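Local coordinates for EmGH1 (PDB 5Z87), which probably hydrolyses beta-glucosides as a family 3 glycoside hydrolase, and may also act on xylosides or arabinofuranosides, at residues 177-183 / 228-234; 275-281 / 308-313. One frame throughout, in Å; residues are numbered along the deposited sequence.

Contact 1: 177-183 / 228-234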
ATOM      1  N   CYS A 177     -22.712  -4.979  22.691  1.00 27.95           N
ATOM      2  CA  CYS A 177     -22.503  -4.055  21.586  1.00 27.05           C
ATOM      3  C   CYS A 177     -21.404  -4.557  20.663  1.00 25.73           C
ATOM      4  O   CYS A 177     -20.546  -5.362  21.042  1.00 21.31           O
ATOM      5  CB  CYS A 177     -22.162  -2.638  22.071  1.00 18.96           C
ATOM      6  SG  CYS A 177     -20.621  -2.547  22.973  1.00 21.76           S
ATOM      7  N   PHE A 178     -21.462  -4.053  19.432  1.00 20.34           N
ATOM      8  CA  PHE A 178     -20.458  -4.320  18.409  1.00 18.74           C
ATOM      9  C   PHE A 178     -19.419  -3.194  18.414  1.00 20.85           C
ATOM     10  O   PHE A 178     -19.255  -2.442  17.459  1.00 24.35           O
ATOM     11  CB  PHE A 178     -21.131  -4.460  17.048  1.00 21.19           C
ATOM     12  CG  PHE A 178     -22.116  -5.605  16.955  1.00 21.51           C
ATOM     13  CD1 PHE A 178     -21.953  -6.757  17.725  1.00 15.41           C
ATOM     14  CD2 PHE A 178     -23.195  -5.535  16.067  1.00 17.84           C
ATOM     15  CE1 PHE A 178     -22.846  -7.811  17.618  1.00 15.32           C
ATOM     16  CE2 PHE A 178     -24.101  -6.588  15.952  1.00 18.16           C
ATOM     17  CZ  PHE A 178     -23.920  -7.735  16.718  1.00 19.86           C
ATOM     18  N   SER A 179     -18.751  -3.075  19.556  1.00 17.64           N
ATOM     19  CA  SER A 179     -17.801  -2.015  19.863  1.00 22.82           C
ATOM     20  C   SER A 179     -16.876  -2.538  20.938  1.00 23.15           C
ATOM     21  O   SER A 179     -17.259  -3.445  21.686  1.00 23.82           O
ATOM     22  CB  SER A 179     -18.516  -0.741  20.363  1.00 20.67           C
ATOM     23  OG  SER A 179     -19.382  -0.210  19.376  1.00 26.49           O
ATOM     24  N   PRO A 180     -15.653  -1.992  21.054  1.00 19.81           N
ATOM     25  CA  PRO A 180     -15.054  -0.925  20.246  1.00 21.11           C
ATOM     26  C   PRO A 180     -14.439  -1.403  18.924  1.00 24.45           C
ATOM     27  O   PRO A 180     -14.116  -2.572  18.744  1.00 19.21           O
ATOM     28  CB  PRO A 180     -13.956  -0.386  21.157  1.00 18.29           C
ATOM     29  CG  PRO A 180     -13.476  -1.622  21.900  1.00 17.72           C
ATOM     30  CD  PRO A 180     -14.730  -2.467  22.103  1.00 16.42           C
ATOM     31  N   ASN A 181     -14.291  -0.463  18.000  1.00 23.89           N
ATOM     32  CA  ASN A 181     -13.478  -0.660  16.810  1.00 19.09           C
ATOM     33  C   ASN A 181     -12.030  -0.448  17.223  1.00 22.35           C
ATOM     34  O   ASN A 181     -11.647   0.658  17.611  1.00 19.65           O
ATOM     35  CB  ASN A 181     -13.922   0.324  15.730  1.00 20.65           C
ATOM     36  CG  ASN A 181     -13.079   0.249  14.454  1.00 21.63           C
ATOM     37  OD1 ASN A 181     -11.847   0.158  14.492  1.00 23.81           O
ATOM     38  ND2 ASN A 181     -13.754   0.317  13.310  1.00 23.73           N
ATOM     39  N   ILE A 182     -11.220  -1.500  17.165  1.00 18.09           N
ATOM     40  CA  ILE A 182      -9.831  -1.345  17.557  1.00 13.87           C
ATOM     41  C   ILE A 182      -8.926  -1.693  16.381  1.00 21.05           C
ATOM     42  O   ILE A 182      -7.830  -2.232  16.559  1.00 16.21           O
ATOM     43  CB  ILE A 182      -9.505  -2.177  18.803  1.00 17.93           C
ATOM     44  CG1 ILE A 182      -9.858  -3.651  18.600  1.00 15.00           C
ATOM     45  CG2 ILE A 182     -10.281  -1.616  19.986  1.00 15.51           C
ATOM     46  CD1 ILE A 182      -9.567  -4.509  19.846  1.00 17.96           C
ATOM     47  N   ASP A 183      -9.383  -1.367  15.173  1.00 17.99           N
ATOM     48  CA  ASP A 183      -8.532  -1.409  13.994  1.00 16.94           C
ATOM     49  C   ASP A 183      -7.460  -0.323  14.078  1.00 21.18           C
ATOM     50  O   ASP A 183      -7.552   0.622  14.866  1.00 18.86           O
ATOM     51  CB  ASP A 183      -9.370  -1.227  12.722  1.00 19.48           C
ATOM     52  CG  ASP A 183     -10.456  -2.303  12.575  1.00 26.97           C
ATOM     53  OD1 ASP A 183     -10.132  -3.495  12.793  1.00 26.60           O
ATOM     54  OD2 ASP A 183     -11.624  -1.963  12.258  1.00 20.87           O
ATOM     55  N   ILE A 228     -22.434  -3.974  29.786  1.00 23.26           N
ATOM     56  CA  ILE A 228     -22.806  -4.731  28.595  1.00 22.15           C
ATOM     57  C   ILE A 228     -21.550  -5.395  28.041  1.00 24.93           C
ATOM     58  O   ILE A 228     -20.425  -4.982  28.325  1.00 22.72           O
ATOM     59  CB  ILE A 228     -23.465  -3.843  27.508  1.00 24.05           C
ATOM     60  CG1 ILE A 228     -22.425  -2.897  26.875  1.00 21.58           C
ATOM     61  CG2 ILE A 228     -24.633  -3.042  28.092  1.00 23.49           C
ATOM     62  CD1 ILE A 228     -22.953  -2.071  25.687  1.00 17.79           C
ATOM     63  N   ALA A 229     -21.756  -6.427  27.231  1.00 17.90           N
ATOM     64  CA  ALA A 229     -20.648  -7.114  26.578  1.00 25.14           C
ATOM     65  C   ALA A 229     -20.100  -6.301  25.403  1.00 19.16           C
ATOM     66  O   ALA A 229     -20.858  -5.716  24.618  1.00 22.12           O
ATOM     67  CB  ALA A 229     -21.096  -8.496  26.091  1.00 20.59           C
ATOM     68  N   THR A 230     -18.777  -6.267  25.290  1.00 21.09           N
ATOM     69  CA  THR A 230     -18.090  -5.719  24.122  1.00 20.43           C
ATOM     70  C   THR A 230     -17.850  -6.819  23.096  1.00 19.46           C
ATOM     71  O   THR A 230     -17.596  -7.973  23.452  1.00 21.23           O
ATOM     72  CB  THR A 230     -16.737  -5.110  24.509  1.00 16.93           C
ATOM     73  OG1 THR A 230     -15.961  -6.080  25.226  1.00 17.25           O
ATOM     74  CG2 THR A 230     -16.918  -3.893  25.382  1.00 18.53           C
ATOM     75  N   SER A 231     -17.924  -6.453  21.815  1.00 17.15           N
ATOM     76  CA  SER A 231     -17.461  -7.300  20.715  1.00 20.82           C
ATOM     77  C   SER A 231     -16.385  -6.523  19.954  1.00 22.49           C
ATOM     78  O   SER A 231     -16.685  -5.756  19.036  1.00 21.42           O
ATOM     79  CB  SER A 231     -18.611  -7.711  19.790  1.00 16.33           C
ATOM     80  OG  SER A 231     -19.789  -7.967  20.531  1.00 20.21           O
ATOM     81  N   VAL A 232     -15.122  -6.724  20.322  1.00 19.82           N
ATOM     82  CA  VAL A 232     -14.053  -5.947  19.706  1.00 19.64           C
ATOM     83  C   VAL A 232     -13.924  -6.334  18.237  1.00 22.55           C
ATOM     84  O   VAL A 232     -14.017  -7.516  17.872  1.00 18.47           O
ATOM     85  CB  VAL A 232     -12.740  -6.143  20.479  1.00 16.55           C
ATOM     86  CG1 VAL A 232     -12.863  -5.513  21.860  1.00 13.35           C
ATOM     87  CG2 VAL A 232     -12.430  -7.633  20.618  1.00 17.35           C
ATOM     88  N   LYS A 233     -13.747  -5.331  17.378  1.00 16.04           N
ATOM     89  CA  LYS A 233     -13.795  -5.523  15.937  1.00 14.96           C
ATOM     90  C   LYS A 233     -12.742  -4.622  15.299  1.00 20.39           C
ATOM     91  O   LYS A 233     -12.255  -3.686  15.939  1.00 17.94           O
ATOM     92  CB  LYS A 233     -15.202  -5.223  15.410  1.00 16.77           C
ATOM     93  CG  LYS A 233     -15.635  -3.784  15.636  1.00 20.89           C
ATOM     94  CD  LYS A 233     -17.027  -3.524  15.114  1.00 20.85           C
ATOM     95  CE  LYS A 233     -17.288  -2.016  15.008  1.00 24.94           C
ATOM     96  NZ  LYS A 233     -18.751  -1.675  14.829  1.00 20.64           N
ATOM     97  N   HIS A 234     -12.355  -4.905  14.045  1.00 18.24           N
ATOM     98  CA  HIS A 234     -12.747  -6.065  13.250  1.00 17.49           C
ATOM     99  C   HIS A 234     -11.557  -6.996  13.026  1.00 19.38           C
ATOM    100  O   HIS A 234     -10.587  -6.601  12.390  1.00 17.37           O
ATOM    101  CB  HIS A 234     -13.315  -5.625  11.903  1.00 17.88           C
ATOM    102  CG  HIS A 234     -14.326  -4.526  11.992  1.00 17.94           C
ATOM    103  ND1 HIS A 234     -13.988  -3.222  12.290  1.00 19.33           N
ATOM    104  CD2 HIS A 234     -15.667  -4.531  11.787  1.00 16.79           C
ATOM    105  CE1 HIS A 234     -15.078  -2.474  12.272  1.00 21.14           C
ATOM    106  NE2 HIS A 234     -16.109  -3.242  11.962  1.00 20.92           N
TER
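Cys177 N donates to Ala229 O (2.8 Å) where 177-183 runs beside strand 229-235 in the TIM-barrel-like N-terminal domain of this family 3 enzyme. The two backbones point roughly the same way, 31° apart, although 177-183 soon leaves regular strand geometry. Cis peptides precede Pro180 and His234; Lys233 bridges Asn181: Lys233 N gives to Pro180 O, and Lys233 O takes a nearly straight bond from Ile182 N (2.7 Å). Beside these backbone bonds, on a side that helices 201-216 and 263-270 also reach, Pro180 CD and Ile182 CD1 pack against Val232. On the pocket side the Lys233 chain, extended beyond CG, reaches back along 177-183 until NZ meets Phe178 O at 2.8 Å; NZ also hydrogen-bonds the bound dithiothreitol, probably carried over from crystallisation. Asp183 holds His234 with both oxygens: OD1 accepts the backbone N, while OD2 takes ND1 through its syn lone pair. Carboxylate and imidazole lie nearly coplanar, 18° apart, which should fix the ring's rotation and turn NE2 to the ligand. The amide plane of Asn181 stands nearly perpendicular to that ring (79°), its ND2 at the edge, 3.3 Å from His234 CE1.

Contact 2: 275-281 / 308-313; sequences IGLMASH and GYVVSD
Tyr309 lays its ring over Gly276, whose CA sits 3.5 Å from the ring centroid in a CH-pi contact, at the start of two neighbouring parallel strands of the TIM-barrel-like domain. Chi1 of 64° sets CG between the backbone N and carbonyl carbon and swings the ring across the adjacent strand; Ile275 CG2 touches its CE2 rim, and Val311 CG1 lies at its edge. Tyr309 OH reaches Ser231 by a hydrogen bond. A leucine here, with neither flat ring nor hydroxyl, would probably open a gap over Gly276 CA and leave Ser231 OG with one partner fewer. On the other face of the sheet Leu277 CD2 packs beside Val310 CG2, with Leu300 of helix 293-303 against both. Between the faces the backbones zip together: Tyr309 N to Ile275 O, then Val311 N to Leu277 O at 2.8 Å; weak bonds return from Leu277 N to Tyr309 O and from Ala279 N to Val311 O. Farther along, Met278 runs out extended (chi1 178°) to set SD 3.7 Å from Asp313 CG. At the polar, pocket-lining end, His281 ND1 is hydrogen-bonded to Asp316, while Asp313 OD2 comes over one ring face, planes 20° apart, 3.2 Å from His281 CE1.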
ATOM      1  N   ILE A 275     -15.882 -10.066  26.207  1.00 20.45           N
ATOM      2  CA  ILE A 275     -16.660 -11.292  26.096  1.00 19.29           C
ATOM      3  C   ILE A 275     -16.860 -11.672  24.634  1.00 18.67           C
ATOM      4  O   ILE A 275     -16.919 -12.860  24.293  1.00 18.92           O
ATOM      5  CB  ILE A 275     -18.009 -11.105  26.832  1.00 22.28           C
ATOM      6  CG1 ILE A 275     -17.811 -11.011  28.341  1.00 24.32           C
ATOM      7  CG2 ILE A 275     -19.000 -12.225  26.525  1.00 19.26           C
ATOM      8  CD1 ILE A 275     -19.091 -10.612  29.081  1.00 18.20           C
ATOM      9  N   GLY A 276     -16.992 -10.682  23.749  1.00 14.57           N
ATOM     10  CA  GLY A 276     -17.230 -10.925  22.347  1.00 18.77           C
ATOM     11  C   GLY A 276     -16.114 -10.380  21.464  1.00 20.51           C
ATOM     12  O   GLY A 276     -15.242  -9.613  21.901  1.00 21.52           O
ATOM     13  N   LEU A 277     -16.165 -10.786  20.197  1.00 22.87           N
ATOM     14  CA  LEU A 277     -15.213 -10.368  19.174  1.00 21.25           C
ATOM     15  C   LEU A 277     -15.904 -10.519  17.833  1.00 17.98           C
ATOM     16  O   LEU A 277     -16.609 -11.513  17.616  1.00 21.31           O
ATOM     17  CB  LEU A 277     -13.934 -11.211  19.220  1.00 19.72           C
ATOM     18  CG  LEU A 277     -12.924 -11.026  18.076  1.00 17.05           C
ATOM     19  CD1 LEU A 277     -11.521 -11.097  18.642  1.00 14.14           C
ATOM     20  CD2 LEU A 277     -13.104 -12.083  16.996  1.00 14.56           C
ATOM     21  N   MET A 278     -15.707  -9.544  16.940  1.00 16.49           N
ATOM     22  CA  MET A 278     -16.265  -9.601  15.586  1.00 17.43           C
ATOM     23  C   MET A 278     -15.151  -9.683  14.541  1.00 15.91           C
ATOM     24  O   MET A 278     -14.121  -9.018  14.669  1.00 17.93           O
ATOM     25  CB  MET A 278     -17.155  -8.385  15.301  1.00 17.46           C
ATOM     26  CG  MET A 278     -17.745  -8.347  13.895  1.00 15.59           C
ATOM     27  SD  MET A 278     -18.677  -6.820  13.601  1.00 18.99           S
ATOM     28  CE  MET A 278     -20.152  -7.099  14.566  1.00 18.60           C
ATOM     29  N   ALA A 279     -15.363 -10.498  13.509  1.00 13.99           N
ATOM     30  CA  ALA A 279     -14.378 -10.721  12.460  1.00 19.90           C
ATOM     31  C   ALA A 279     -14.515  -9.667  11.362  1.00 22.76           C
ATOM     32  O   ALA A 279     -15.475  -8.895  11.322  1.00 22.01           O
ATOM     33  CB  ALA A 279     -14.523 -12.128  11.871  1.00 16.16           C
ATOM     34  N   SER A 280     -13.558  -9.672  10.439  1.00 21.40           N
ATOM     35  CA  SER A 280     -13.403  -8.629   9.432  1.00 16.18           C
ATOM     36  C   SER A 280     -14.010  -9.011   8.080  1.00 19.00           C
ATOM     37  O   SER A 280     -13.995 -10.176   7.674  1.00 23.65           O
ATOM     38  CB  SER A 280     -11.911  -8.306   9.263  1.00 18.79           C
ATOM     39  OG  SER A 280     -11.668  -7.552   8.087  1.00 23.65           O
ATOM     40  N   HIS A 281     -14.516  -7.993   7.368  1.00 22.08           N
ATOM     41  CA  HIS A 281     -14.980  -8.159   5.988  1.00 20.46           C
ATOM     42  C   HIS A 281     -13.932  -8.820   5.106  1.00 16.26           C
ATOM     43  O   HIS A 281     -14.263  -9.562   4.170  1.00 19.22           O
ATOM     44  CB  HIS A 281     -15.293  -6.795   5.345  1.00 21.25           C
ATOM     45  CG  HIS A 281     -16.547  -6.132   5.824  1.00 20.70           C
ATOM     46  ND1 HIS A 281     -17.606  -6.823   6.371  1.00 23.49           N
ATOM     47  CD2 HIS A 281     -16.925  -4.828   5.791  1.00 23.65           C
ATOM     48  CE1 HIS A 281     -18.572  -5.974   6.677  1.00 24.84           C
ATOM     49  NE2 HIS A 281     -18.184  -4.755   6.337  1.00 23.00           N
ATOM     50  N   GLY A 308     -15.057 -16.404  25.014  1.00 22.27           N
ATOM     51  CA  GLY A 308     -16.282 -15.738  24.630  1.00 15.55           C
ATOM     52  C   GLY A 308     -16.769 -16.182  23.266  1.00 21.73           C
ATOM     53  O   GLY A 308     -16.452 -17.273  22.782  1.00 20.42           O
ATOM     54  N   TYR A 309     -17.546 -15.308  22.635  1.00 16.53           N
ATOM     55  CA  TYR A 309     -18.153 -15.583  21.345  1.00 19.56           C
ATOM     56  C   TYR A 309     -17.479 -14.773  20.240  1.00 22.01           C
ATOM     57  O   TYR A 309     -16.998 -13.655  20.453  1.00 15.84           O
ATOM     58  CB  TYR A 309     -19.663 -15.276  21.365  1.00 21.06           C
ATOM     59  CG  TYR A 309     -19.993 -13.821  21.598  1.00 20.81           C
ATOM     60  CD1 TYR A 309     -20.085 -12.924  20.530  1.00 20.58           C
ATOM     61  CD2 TYR A 309     -20.213 -13.339  22.882  1.00 17.47           C
ATOM     62  CE1 TYR A 309     -20.387 -11.592  20.737  1.00 16.87           C
ATOM     63  CE2 TYR A 309     -20.509 -11.999  23.103  1.00 17.28           C
ATOM     64  CZ  TYR A 309     -20.593 -11.129  22.023  1.00 20.51           C
ATOM     65  OH  TYR A 309     -20.874  -9.796  22.225  1.00 21.20           O
ATOM     66  N   VAL A 310     -17.455 -15.363  19.052  1.00 21.84           N
ATOM     67  CA  VAL A 310     -17.087 -14.678  17.829  1.00 18.04           C
ATOM     68  C   VAL A 310     -18.370 -14.436  17.052  1.00 18.08           C
ATOM     69  O   VAL A 310     -19.086 -15.387  16.701  1.00 22.53           O
ATOM     70  CB  VAL A 310     -16.079 -15.489  17.002  1.00 18.96           C
ATOM     71  CG1 VAL A 310     -15.922 -14.866  15.621  1.00 18.25           C
ATOM     72  CG2 VAL A 310     -14.748 -15.560  17.714  1.00 13.62           C
ATOM     73  N   VAL A 311     -18.672 -13.179  16.793  1.00 17.55           N
ATOM     74  CA  VAL A 311     -19.826 -12.816  15.976  1.00 15.85           C
ATOM     75  C   VAL A 311     -19.324 -12.385  14.606  1.00 19.39           C
ATOM     76  O   VAL A 311     -18.251 -11.779  14.477  1.00 18.38           O
ATOM     77  CB  VAL A 311     -20.679 -11.716  16.644  1.00 15.16           C
ATOM     78  CG1 VAL A 311     -19.826 -10.488  16.994  1.00 16.74           C
ATOM     79  CG2 VAL A 311     -21.856 -11.344  15.771  1.00 13.09           C
ATOM     80  N   SER A 312     -20.064 -12.760  13.571  1.00 18.72           N
ATOM     81  CA  SER A 312     -19.725 -12.303  12.241  1.00 17.99           C
ATOM     82  C   SER A 312     -20.069 -10.827  12.090  1.00 22.03           C
ATOM     83  O   SER A 312     -20.940 -10.289  12.782  1.00 17.53           O
ATOM     84  CB  SER A 312     -20.484 -13.110  11.190  1.00 13.26           C
ATOM     85  OG  SER A 312     -21.789 -12.579  11.019  1.00 15.73           O
ATOM     86  N   ASP A 313     -19.379 -10.171  11.163  1.00 17.01           N
ATOM     87  CA  ASP A 313     -19.890  -8.909  10.655  1.00 17.09           C
ATOM     88  C   ASP A 313     -21.067  -9.174   9.704  1.00 20.47           C
ATOM     89  O   ASP A 313     -21.312 -10.310   9.273  1.00 18.47           O
ATOM     90  CB  ASP A 313     -18.771  -8.122   9.975  1.00 17.83           C
ATOM     91  CG  ASP A 313     -19.037  -6.618   9.955  1.00 24.48           C
ATOM     92  OD1 ASP A 313     -20.221  -6.225  10.043  1.00 27.46           O
ATOM     93  OD2 ASP A 313     -18.060  -5.844   9.870  1.00 22.43           O
TER

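Contact 1 closes before contact 2 opens along the chain, yet their centres lie only 8 Å apart, because strands 229-235 and 276-279 are neighbours in a parallel sheet in which 176-177, 229-235, 276-279 and 309-311 follow one another. Together they span four consecutive strands of the family 3 N-terminal domain. The seam between them is joined by backbone, with Thr230 O 2.8 Å from Gly276 N, and by Phe178 CG packing on Met278 CE at 3.4 Å. At the C-terminal ends of the strands both contacts feed one ligand pocket: Phe178, Lys233 and His234 come from contact 1, His281 and Asp313 from contact 2. There His234 CD2 and Asp313 OD2 approach to 3.3 Å.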